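Local coordinates for RabGDI protein (Plasmodium falciparum 3D7, PDB 3P1W) that probably acts as a Rab GDP-dissociation inhibitor, keeping Rab GTPases in their GDP-bound state during vesicle transport in the malaria parasite, at residues G256-P259 / E260-R264. Sequence-based numbering, arbitrary orientation.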
ATOM      1  N   GLY A 256      -2.316  10.432   7.139  1.00 35.63           N
ATOM      2  CA  GLY A 256      -1.578  11.551   7.743  1.00 35.76           C
ATOM      3  C   GLY A 256      -1.611  11.518   9.251  1.00 37.54           C
ATOM      4  O   GLY A 256      -0.789  12.143   9.922  1.00 38.81           O
ATOM      5  N   GLY A 257      -2.563  10.786   9.811  1.00 37.81           N
ATOM      6  CA  GLY A 257      -2.536  10.524  11.228  1.00 39.07           C
ATOM      7  C   GLY A 257      -1.349   9.671  11.601  1.00 38.28           C
ATOM      8  O   GLY A 257      -0.993   9.606  12.773  1.00 39.84           O
ATOM      9  N   ILE A 258      -0.700   9.027  10.623  1.00 36.15           N
ATOM     10  CA  ILE A 258       0.335   8.080  10.986  1.00 35.51           C
ATOM     11  C   ILE A 258       1.629   8.806  11.390  1.00 35.08           C
ATOM     12  O   ILE A 258       2.105   8.590  12.509  1.00 35.26           O
ATOM     13  CB  ILE A 258       0.513   6.959   9.969  1.00 34.59           C
ATOM     14  CG1 ILE A 258      -0.754   6.077   9.976  1.00 35.77           C
ATOM     15  CG2 ILE A 258       1.738   6.122  10.315  1.00 34.38           C
ATOM     16  CD1 ILE A 258      -0.758   4.944   8.957  1.00 36.43           C
ATOM     17  N   PRO A 259       2.167   9.693  10.530  1.00 33.80           N
ATOM     18  CA  PRO A 259       3.370  10.404  10.988  1.00 34.90           C
ATOM     19  C   PRO A 259       3.151  11.210  12.280  1.00 36.79           C
ATOM     20  O   PRO A 259       4.018  11.210  13.152  1.00 37.70           O
ATOM     21  CB  PRO A 259       3.707  11.317   9.803  1.00 33.44           C
ATOM     22  CG  PRO A 259       3.199  10.537   8.598  1.00 32.75           C
ATOM     23  CD  PRO A 259       1.898   9.944   9.094  1.00 32.64           C
ATOM     24  N   GLU A 260       1.988  11.852  12.394  1.00 38.24           N
ATOM     25  CA  GLU A 260       1.561  12.569  13.617  1.00 40.31           C
ATOM     26  C   GLU A 260       1.553  11.644  14.831  1.00 40.72           C
ATOM     27  O   GLU A 260       2.111  11.969  15.891  1.00 42.52           O
ATOM     28  CB  GLU A 260       0.138  13.127  13.428  1.00 41.27           C
ATOM     29  CG  GLU A 260      -0.005  14.216  12.356  1.00 43.29           C
ATOM     30  CD  GLU A 260       0.505  15.585  12.797  1.00 49.37           C
ATOM     31  OE1 GLU A 260       0.888  15.751  13.986  1.00 52.27           O
ATOM     32  OE2 GLU A 260       0.514  16.503  11.941  1.00 52.39           O
ATOM     33  N   GLY A 261       0.900  10.502  14.661  1.00 39.45           N
ATOM     34  CA  GLY A 261       0.874   9.445  15.649  1.00 40.09           C
ATOM     35  C   GLY A 261       2.238   9.002  16.112  1.00 40.00           C
ATOM     36  O   GLY A 261       2.499   8.925  17.319  1.00 40.89           O
ATOM     37  N   PHE A 262       3.125   8.708  15.168  1.00 37.63           N
ATOM     38  CA  PHE A 262       4.461   8.229  15.524  1.00 37.80           C
ATOM     39  C   PHE A 262       5.330   9.336  16.146  1.00 38.93           C
ATOM     40  O   PHE A 262       6.121   9.067  17.058  1.00 39.64           O
ATOM     41  CB  PHE A 262       5.165   7.575  14.332  1.00 36.23           C
ATOM     42  CG  PHE A 262       4.759   6.147  14.108  1.00 35.88           C
ATOM     43  CD1 PHE A 262       5.161   5.157  14.983  1.00 38.08           C
ATOM     44  CD2 PHE A 262       3.959   5.796  13.030  1.00 34.86           C
ATOM     45  CE1 PHE A 262       4.775   3.835  14.782  1.00 38.09           C
ATOM     46  CE2 PHE A 262       3.588   4.482  12.816  1.00 33.46           C
ATOM     47  CZ  PHE A 262       3.997   3.503  13.678  1.00 36.67           C
ATOM     48  N   SER A 263       5.155  10.576  15.684  1.00 38.58           N
ATOM     49  CA  SER A 263       5.858  11.708  16.274  1.00 40.17           C
ATOM     50  C   SER A 263       5.477  11.847  17.752  1.00 41.69           C
ATOM     51  O   SER A 263       6.344  11.990  18.625  1.00 42.00           O
ATOM     52  CB  SER A 263       5.530  12.998  15.522  1.00 39.99           C
ATOM     53  OG  SER A 263       6.458  14.020  15.856  1.00 42.47           O
ATOM     54  N   ARG A 264       4.179  11.778  18.016  1.00 41.91           N
ATOM     55  CA  ARG A 264       3.653  11.874  19.372  1.00 43.91           C
ATOM     56  C   ARG A 264       4.185  10.739  20.242  1.00 45.04           C
ATOM     57  O   ARG A 264       4.684  10.988  21.355  1.00 46.69           O
ATOM     58  CB  ARG A 264       2.118  11.869  19.347  1.00 44.30           C
TER
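I258 and F262 sit one turn apart on helix 257-268, and their side chains leave it on one side, flank to flank. F262 CB passes 3.7 Å from I258 O, and CG lies little farther from that oxygen; with CG opposite the carbonyl carbon, chi1 -82°, the ring is swung back toward the preceding turn. CD2 then meets I258 O at 3.4 Å and the methyl I258 CG2 at 3.5 Å. CE2 is equally far from CG2, and the methyl lies in the ring plane, at its edge. Farther out, the phenylalanine rests on I34, T109 and V111. Isoleucine suits its place because the beta branch gives two apolar arms: CG2, opposite the backbone N, reaches the ring edge, while CG1 lies opposite the carbonyl carbon. I258 and P259 meet L30 of helix 30-41, which follows strand 20-26 of a sheet consistent with a Rossmann-like fold, related to that of dinucleotide-binding proteins. Successive i to i+4 bonds run beneath them. F262 N donates to I258 O at 2.9 Å, nearly straight at 164°, and S263 N to P259 O at 2.8 Å. Proline has no N-H to give, which costs little in the first turn, and its carbonyl still accepts. G261 N bonds to G257 O at 2.8 Å; a glycine fits at 261, where a beta carbon would clash with that same oxygen. On the exposed flank, E260 CG approaches G256 O at 3.3 Å before its bent chain carries the carboxylate away.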